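Local coordinates for glycosyltransferase (PDB 3WAD), which belongs to the erythromycin CIII-like family of GT-B glycosyltransferases, enzymes built from two Rossmann-like domains, at residues B[315-320]-B[334-339]; B[247-252]-B[308-313]. One frame throughout, in Å; residues are numbered along the deposited sequence.

Interaction 1: residues B[315-320]-B[334-339]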
ATOM      1  N   ALA B 315      10.726 -25.849  -5.665  1.00 32.78           N
ATOM      2  CA  ALA B 315      10.084 -26.923  -6.450  1.00 31.21           C
ATOM      3  C   ALA B 315       8.772 -27.358  -5.796  1.00 29.97           C
ATOM      4  O   ALA B 315       7.966 -28.019  -6.432  1.00 29.01           O
ATOM      5  CB  ALA B 315      11.046 -28.171  -6.621  1.00 30.52           C
ATOM      6  N   ALA B 316       8.554 -27.035  -4.520  1.00 29.84           N
ATOM      7  CA  ALA B 316       7.307 -27.474  -3.873  1.00 28.58           C
ATOM      8  C   ALA B 316       6.997 -26.640  -2.648  1.00 28.52           C
ATOM      9  O   ALA B 316       7.909 -26.061  -2.050  1.00 29.73           O
ATOM     10  CB  ALA B 316       7.380 -28.965  -3.525  1.00 28.06           C
ATOM     11  N   ILE B 317       5.729 -26.581  -2.263  1.00 26.67           N
ATOM     12  CA  ILE B 317       5.397 -25.998  -0.958  1.00 25.79           C
ATOM     13  C   ILE B 317       4.438 -26.956  -0.295  1.00 24.71           C
ATOM     14  O   ILE B 317       3.497 -27.448  -0.912  1.00 25.07           O
ATOM     15  CB  ILE B 317       4.734 -24.570  -1.084  1.00 24.51           C
ATOM     16  CG1 ILE B 317       4.405 -23.980   0.308  1.00 27.19           C
ATOM     17  CG2 ILE B 317       3.562 -24.634  -2.037  1.00 23.34           C
ATOM     18  CD1 ILE B 317       4.303 -22.460   0.296  1.00 30.11           C
ATOM     19  N   VAL B 318       4.688 -27.186   0.972  1.00 24.92           N
ATOM     20  CA  VAL B 318       3.895 -28.091   1.819  1.00 23.44           C
ATOM     21  C   VAL B 318       3.161 -27.212   2.769  1.00 22.54           C
ATOM     22  O   VAL B 318       3.826 -26.498   3.543  1.00 21.77           O
ATOM     23  CB  VAL B 318       4.867 -29.032   2.645  1.00 22.45           C
ATOM     24  CG1 VAL B 318       4.086 -30.055   3.459  1.00 20.44           C
ATOM     25  CG2 VAL B 318       5.832 -29.749   1.699  1.00 22.49           C
ATOM     26  N   HIS B 319       1.824 -27.260   2.774  1.00 22.59           N
ATOM     27  CA  HIS B 319       1.109 -26.305   3.614  1.00 25.11           C
ATOM     28  C   HIS B 319      -0.330 -26.780   3.932  1.00 26.62           C
ATOM     29  O   HIS B 319      -0.755 -27.866   3.478  1.00 25.67           O
ATOM     30  CB  HIS B 319       1.167 -24.901   2.937  1.00 26.91           C
ATOM     31  CG  HIS B 319       0.284 -24.773   1.740  1.00 24.78           C
ATOM     32  ND1 HIS B 319       0.586 -25.333   0.518  1.00 31.90           N
ATOM     33  CD2 HIS B 319      -0.940 -24.221   1.607  1.00 31.35           C
ATOM     34  CE1 HIS B 319      -0.390 -25.070  -0.334  1.00 29.14           C
ATOM     35  NE2 HIS B 319      -1.329 -24.400   0.301  1.00 31.40           N
ATOM     36  N   HIS B 320      -1.079 -26.010   4.724  1.00 26.46           N
ATOM     37  CA  HIS B 320      -2.404 -26.480   5.141  1.00 27.68           C
ATOM     38  C   HIS B 320      -3.568 -26.121   4.219  1.00 26.37           C
ATOM     39  O   HIS B 320      -4.757 -26.408   4.568  1.00 27.05           O
ATOM     40  CB  HIS B 320      -2.705 -26.053   6.543  1.00 27.35           C
ATOM     41  CG  HIS B 320      -3.147 -24.640   6.638  1.00 34.72           C
ATOM     42  ND1 HIS B 320      -2.259 -23.581   6.615  1.00 40.95           N
ATOM     43  CD2 HIS B 320      -4.393 -24.097   6.740  1.00 41.20           C
ATOM     44  CE1 HIS B 320      -2.940 -22.447   6.726  1.00 45.78           C
ATOM     45  NE2 HIS B 320      -4.236 -22.734   6.805  1.00 45.60           N
ATOM     46  N   VAL B 334       3.731 -23.332  -8.481  1.00 27.63           N
ATOM     47  CA  VAL B 334       4.559 -24.207  -7.642  1.00 27.45           C
ATOM     48  C   VAL B 334       3.690 -25.380  -7.198  1.00 28.50           C
ATOM     49  O   VAL B 334       2.617 -25.169  -6.660  1.00 26.60           O
ATOM     50  CB  VAL B 334       5.189 -23.433  -6.394  1.00 29.35           C
ATOM     51  CG1 VAL B 334       6.036 -24.363  -5.512  1.00 28.57           C
ATOM     52  CG2 VAL B 334       6.087 -22.237  -6.859  1.00 27.18           C
ATOM     53  N   PRO B 335       4.156 -26.621  -7.412  1.00 28.48           N
ATOM     54  CA  PRO B 335       3.399 -27.770  -6.914  1.00 29.04           C
ATOM     55  C   PRO B 335       3.243 -27.744  -5.397  1.00 28.62           C
ATOM     56  O   PRO B 335       4.079 -27.197  -4.674  1.00 29.18           O
ATOM     57  CB  PRO B 335       4.260 -28.958  -7.306  1.00 28.97           C
ATOM     58  CG  PRO B 335       5.098 -28.496  -8.427  1.00 28.85           C
ATOM     59  CD  PRO B 335       5.396 -27.039  -8.094  1.00 30.14           C
ATOM     60  N   GLN B 336       2.171 -28.370  -4.935  1.00 28.84           N
ATOM     61  CA  GLN B 336       1.739 -28.296  -3.563  1.00 27.28           C
ATOM     62  C   GLN B 336       1.651 -29.679  -2.916  1.00 28.23           C
ATOM     63  O   GLN B 336       1.206 -30.640  -3.541  1.00 29.07           O
ATOM     64  CB  GLN B 336       0.355 -27.623  -3.503  1.00 26.03           C
ATOM     65  CG  GLN B 336       0.381 -26.216  -3.931  1.00 25.71           C
ATOM     66  CD  GLN B 336      -1.018 -25.607  -3.947  1.00 26.49           C
ATOM     67  OE1 GLN B 336      -1.595 -25.357  -2.914  1.00 29.09           O
ATOM     68  NE2 GLN B 336      -1.577 -25.430  -5.120  1.00 24.63           N
ATOM     69  N   LEU B 337       2.048 -29.762  -1.645  1.00 27.77           N
ATOM     70  CA  LEU B 337       1.609 -30.853  -0.823  1.00 28.74           C
ATOM     71  C   LEU B 337       0.725 -30.237   0.242  1.00 28.10           C
ATOM     72  O   LEU B 337       1.166 -29.369   0.999  1.00 29.41           O
ATOM     73  CB  LEU B 337       2.833 -31.663  -0.300  1.00 28.68           C
ATOM     74  CG  LEU B 337       2.852 -32.705   0.813  1.00 32.50           C
ATOM     75  CD1 LEU B 337       1.570 -33.421   1.033  1.00 33.08           C
ATOM     76  CD2 LEU B 337       4.142 -33.624   0.763  1.00 32.62           C
ATOM     77  N   ILE B 338      -0.537 -30.623   0.216  1.00 28.10           N
ATOM     78  CA  ILE B 338      -1.572 -29.995   1.040  1.00 28.61           C
ATOM     79  C   ILE B 338      -1.939 -30.937   2.143  1.00 27.24           C
ATOM     80  O   ILE B 338      -2.262 -32.080   1.891  1.00 26.69           O
ATOM     81  CB  ILE B 338      -2.850 -29.585   0.175  1.00 28.45           C
ATOM     82  CG1 ILE B 338      -2.437 -28.643  -0.960  1.00 28.76           C
ATOM     83  CG2 ILE B 338      -3.911 -28.841   1.052  1.00 27.66           C
ATOM     84  CD1 ILE B 338      -3.439 -28.535  -2.123  1.00 24.73           C
ATOM     85  N   VAL B 339      -1.842 -30.479   3.369  1.00 27.55           N
ATOM     86  CA  VAL B 339      -2.378 -31.199   4.488  1.00 28.53           C
ATOM     87  C   VAL B 339      -3.606 -30.374   4.982  1.00 29.92           C
ATOM     88  O   VAL B 339      -3.454 -29.498   5.834  1.00 29.41           O
ATOM     89  CB  VAL B 339      -1.323 -31.367   5.621  1.00 28.48           C
ATOM     90  CG1 VAL B 339      -1.951 -32.062   6.886  1.00 30.63           C
ATOM     91  CG2 VAL B 339      -0.149 -32.198   5.145  1.00 29.94           C
TER

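Interaction 2: residues B[247-252]-B[308-313]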
ATOM      1  N   ARG B 247      14.625 -26.076  -3.908  1.00 46.46           N
ATOM      2  CA  ARG B 247      14.208 -25.603  -2.580  1.00 42.71           C
ATOM      3  C   ARG B 247      12.804 -26.107  -2.377  1.00 39.54           C
ATOM      4  O   ARG B 247      12.064 -26.260  -3.351  1.00 37.01           O
ATOM      5  CB  ARG B 247      14.140 -24.102  -2.570  1.00 43.28           C
ATOM      6  CG  ARG B 247      14.821 -23.454  -1.466  1.00 44.67           C
ATOM      7  CD  ARG B 247      15.180 -22.044  -1.911  1.00 47.21           C
ATOM      8  NE  ARG B 247      16.588 -21.753  -1.626  1.00 52.32           N
ATOM      9  CZ  ARG B 247      17.206 -20.587  -1.819  1.00 49.95           C
ATOM     10  NH1 ARG B 247      16.564 -19.526  -2.280  1.00 44.45           N
ATOM     11  NH2 ARG B 247      18.478 -20.496  -1.511  1.00 48.35           N
ATOM     12  N   VAL B 248      12.440 -26.345  -1.123  1.00 35.64           N
ATOM     13  CA  VAL B 248      11.072 -26.689  -0.783  1.00 35.07           C
ATOM     14  C   VAL B 248      10.709 -25.836   0.414  1.00 34.89           C
ATOM     15  O   VAL B 248      11.548 -25.585   1.274  1.00 34.22           O
ATOM     16  CB  VAL B 248      10.901 -28.190  -0.441  1.00 34.48           C
ATOM     17  CG1 VAL B 248       9.556 -28.471   0.233  1.00 35.88           C
ATOM     18  CG2 VAL B 248      11.039 -29.036  -1.740  1.00 36.55           C
ATOM     19  N   CYS B 249       9.449 -25.395   0.450  1.00 33.65           N
ATOM     20  CA  CYS B 249       9.001 -24.503   1.428  1.00 32.89           C
ATOM     21  C   CYS B 249       8.038 -25.309   2.257  1.00 32.78           C
ATOM     22  O   CYS B 249       7.101 -25.891   1.747  1.00 32.41           O
ATOM     23  CB  CYS B 249       8.338 -23.294   0.744  1.00 33.45           C
ATOM     24  SG  CYS B 249       7.488 -22.331   1.989  1.00 39.56           S
ATOM     25  N   LEU B 250       8.305 -25.366   3.548  1.00 32.84           N
ATOM     26  CA  LEU B 250       7.499 -26.072   4.532  1.00 34.69           C
ATOM     27  C   LEU B 250       6.891 -25.115   5.558  1.00 35.38           C
ATOM     28  O   LEU B 250       7.601 -24.533   6.365  1.00 34.83           O
ATOM     29  CB  LEU B 250       8.384 -27.105   5.257  1.00 33.73           C
ATOM     30  CG  LEU B 250       7.753 -27.887   6.380  1.00 34.85           C
ATOM     31  CD1 LEU B 250       6.619 -28.821   5.822  1.00 33.39           C
ATOM     32  CD2 LEU B 250       8.845 -28.623   7.238  1.00 34.34           C
ATOM     33  N   THR B 251       5.568 -24.971   5.522  1.00 37.85           N
ATOM     34  CA  THR B 251       4.788 -24.112   6.409  1.00 40.68           C
ATOM     35  C   THR B 251       3.618 -24.938   6.914  1.00 42.64           C
ATOM     36  O   THR B 251       2.487 -24.696   6.517  1.00 42.71           O
ATOM     37  CB  THR B 251       4.187 -22.825   5.679  1.00 41.09           C
ATOM     38  OG1 THR B 251       3.519 -23.215   4.492  1.00 44.22           O
ATOM     39  CG2 THR B 251       5.210 -21.880   5.265  1.00 38.28           C
ATOM     40  N   LEU B 252       3.931 -25.959   7.719  1.00 45.54           N
ATOM     41  CA  LEU B 252       2.977 -26.911   8.312  1.00 48.97           C
ATOM     42  C   LEU B 252       3.158 -26.971   9.853  1.00 51.83           C
ATOM     43  O   LEU B 252       2.574 -27.816  10.550  1.00 52.96           O
ATOM     44  CB  LEU B 252       3.151 -28.314   7.693  1.00 48.46           C
ATOM     45  CG  LEU B 252       2.052 -28.924   6.829  1.00 47.74           C
ATOM     46  CD1 LEU B 252       2.154 -30.398   7.030  1.00 49.98           C
ATOM     47  CD2 LEU B 252       0.650 -28.459   7.213  1.00 43.97           C
ATOM     48  N   HIS B 308       6.483 -14.581  -1.675  1.00 31.09           N
ATOM     49  CA  HIS B 308       6.709 -14.077  -3.015  1.00 29.97           C
ATOM     50  C   HIS B 308       8.187 -13.933  -3.213  1.00 30.17           C
ATOM     51  O   HIS B 308       8.588 -13.980  -4.328  1.00 30.52           O
ATOM     52  CB  HIS B 308       6.027 -12.736  -3.228  1.00 31.21           C
ATOM     53  CG  HIS B 308       6.361 -11.730  -2.169  1.00 31.27           C
ATOM     54  ND1 HIS B 308       7.246 -10.691  -2.369  1.00 36.42           N
ATOM     55  CD2 HIS B 308       5.927 -11.618  -0.890  1.00 26.79           C
ATOM     56  CE1 HIS B 308       7.350  -9.981  -1.252  1.00 32.24           C
ATOM     57  NE2 HIS B 308       6.554 -10.524  -0.341  1.00 30.92           N
ATOM     58  N   ALA B 309       9.029 -13.792  -2.171  1.00 30.31           N
ATOM     59  CA  ALA B 309      10.526 -13.795  -2.474  1.00 29.76           C
ATOM     60  C   ALA B 309      11.091 -15.194  -2.570  1.00 29.97           C
ATOM     61  O   ALA B 309      11.996 -15.460  -3.395  1.00 27.44           O
ATOM     62  CB  ALA B 309      11.354 -12.997  -1.481  1.00 29.62           C
ATOM     63  N   LEU B 310      10.508 -16.081  -1.758  1.00 29.44           N
ATOM     64  CA  LEU B 310      10.919 -17.494  -1.677  1.00 31.22           C
ATOM     65  C   LEU B 310      10.389 -18.352  -2.854  1.00 31.34           C
ATOM     66  O   LEU B 310      11.159 -19.047  -3.512  1.00 32.79           O
ATOM     67  CB  LEU B 310      10.482 -18.114  -0.308  1.00 29.99           C
ATOM     68  CG  LEU B 310      10.887 -19.587  -0.051  1.00 31.61           C
ATOM     69  CD1 LEU B 310      12.406 -19.837  -0.092  1.00 30.17           C
ATOM     70  CD2 LEU B 310      10.323 -20.015   1.318  1.00 31.17           C
ATOM     71  N   LEU B 311       9.084 -18.340  -3.093  1.00 31.49           N
ATOM     72  CA  LEU B 311       8.512 -19.331  -4.001  1.00 32.93           C
ATOM     73  C   LEU B 311       9.074 -19.381  -5.435  1.00 33.66           C
ATOM     74  O   LEU B 311       9.050 -20.430  -6.021  1.00 33.38           O
ATOM     75  CB  LEU B 311       6.976 -19.283  -4.032  1.00 32.09           C
ATOM     76  CG  LEU B 311       6.278 -19.771  -2.772  1.00 33.06           C
ATOM     77  CD1 LEU B 311       4.844 -19.603  -3.030  1.00 32.20           C
ATOM     78  CD2 LEU B 311       6.622 -21.273  -2.477  1.00 33.88           C
ATOM     79  N   PRO B 312       9.531 -18.243  -6.031  1.00 36.56           N
ATOM     80  CA  PRO B 312      10.145 -18.340  -7.403  1.00 36.46           C
ATOM     81  C   PRO B 312      11.304 -19.354  -7.533  1.00 38.40           C
ATOM     82  O   PRO B 312      11.610 -19.837  -8.636  1.00 39.71           O
ATOM     83  CB  PRO B 312      10.661 -16.929  -7.636  1.00 36.22           C
ATOM     84  CG  PRO B 312       9.666 -16.079  -6.847  1.00 36.86           C
ATOM     85  CD  PRO B 312       9.496 -16.836  -5.575  1.00 35.90           C
ATOM     86  N   SER B 313      11.954 -19.662  -6.424  1.00 38.23           N
ATOM     87  CA  SER B 313      13.005 -20.643  -6.441  1.00 38.53           C
ATOM     88  C   SER B 313      12.599 -22.025  -5.863  1.00 37.40           C
ATOM     89  O   SER B 313      13.469 -22.835  -5.628  1.00 37.49           O
ATOM     90  CB  SER B 313      14.215 -20.081  -5.678  1.00 39.22           C
ATOM     91  OG  SER B 313      13.950 -19.971  -4.287  1.00 39.49           O
TER
HETATM   92  O   HOH W   1      13.621 -25.678  -6.478  1.00 39.40           O

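Interaction 1: residues B[315-320]-B[334-339]
Strands 314-319 and 336-338 run in parallel as the two strands of a right-handed beta-alpha-beta crossover, with helix 323-332 between them, in the Rossmann-like C-terminal half of a GT-B fold. Within 315-320 and 334-339 the strand axes pass 4.7 Å apart at 13°, and four main-chain hydrogen bonds alternate in direction as parallel pairing requires: Ile317 N to Pro335 O, Leu337 N to Ile317 O, His319 N to Leu337 O and Val339 N to His319 O.

Side chains leave the ladder on two faces. Val318 and Leu337 share one and leave the sheet alongside each other in the same direction; Val318 CG1 and Leu337 CG are both anti to their backbone N, and Val318 CG1 rests 3.9 Å from Leu337 CG. Helix 369-381 packs on this face, touching Leu337 through Gln375. Ile317, Gln336, His319 and Ile338 occupy the other, where helices 323-332 and 346-355 lie. There Ile317 CG2, in the crowded position between its backbone N and carbonyl carbon, comes 4.0 Å from Gln336 CG. The Gln336 chain stands out from the sheet, extended past CG, which sets its amide beside the His319 ring.

His319 CG also takes the crowded position (chi1 74°), which brings the imidazole back towards 334-339. The two side chains cross obliquely, but the ring and amide planes are only 14° apart, and Gln336 OE1 sits at the ring edge without a hydrogen bond to NE2. His319 ND1 is buried and finds no polar partner. Beside it, Ile338 CG1 approaches the ring obliquely, 4.2 Å from His319 CE1.

Interaction 2: residues B[247-252]-B[308-313]
In the C-terminal Rossmann-like domain, helix 307-310 and the short 3-10 turn at 311-312 lead the chain into strand 314-319, and this connection packs over the face of strand 247-251 that carries Arg247 and Cys249. The apolar part of the contact is small and specific. Leu310, with CG anti to the backbone N (chi1 -178°), divides its two methyls between two strand residues: CD2 comes 3.7 Å from Cys249 SG, while CD1 lies 4.0 Å from Arg247 CD, the leucine and arginine chains crossing obliquely. Leu311 starts away from the strand, but its tip turns back, so that CD2 approaches Cys249 CB; helix 323-332 touches the same leucine through Asn328 and Tyr332.

Polar contacts gather at Ser313. Its OG, in the crowded position between backbone N and carbonyl carbon, donates to Leu310 O at 3.0 Å, and Ser313 N reaches the same oxygen, so that one carbonyl is gripped twice by one residue. The hydroxyl oxygen in turn accepts a weak bond from Arg247 NH1, 3.3 Å away and 144° at the hydrogen; Ser313 OG lies at the edge of the guanidinium, near its plane. A bend at chi3 accompanies this approach of the arginine, whose CD also passes 3.4 Å from Ser313 OG. On the backbone side a water bridges the segments, accepting from Arg247 N at 2.8 Å and donating to Ser313 O. The connection belongs to the long crossover from edge strand 299-302 over strands 279-283 and 247-251 to strand 314-319, the hallmark of the Rossmann-like 3-2-1-4-5-6 strand order.

How the interactions relate
Along the chain, strand 247-251 comes first, and interaction 2 closes a long loop of 55 residues when segment 308-313 returns to it. Interaction 1 follows in series, closing a short loop of 13 residues, mostly helix 323-332, so the two loops neither nest nor cross. Their junction is the step from helix 307-310 into strand 314-319, which lies between strands 247-251 and 336-338 in the six-stranded parallel sheet. The contacts touch directly: Ala315 N probably bonds to Arg247 O, and Val318 N to Cys249 O, while Val339 packs on Leu252. Together they tie three adjacent strands to the connection entering the middle one.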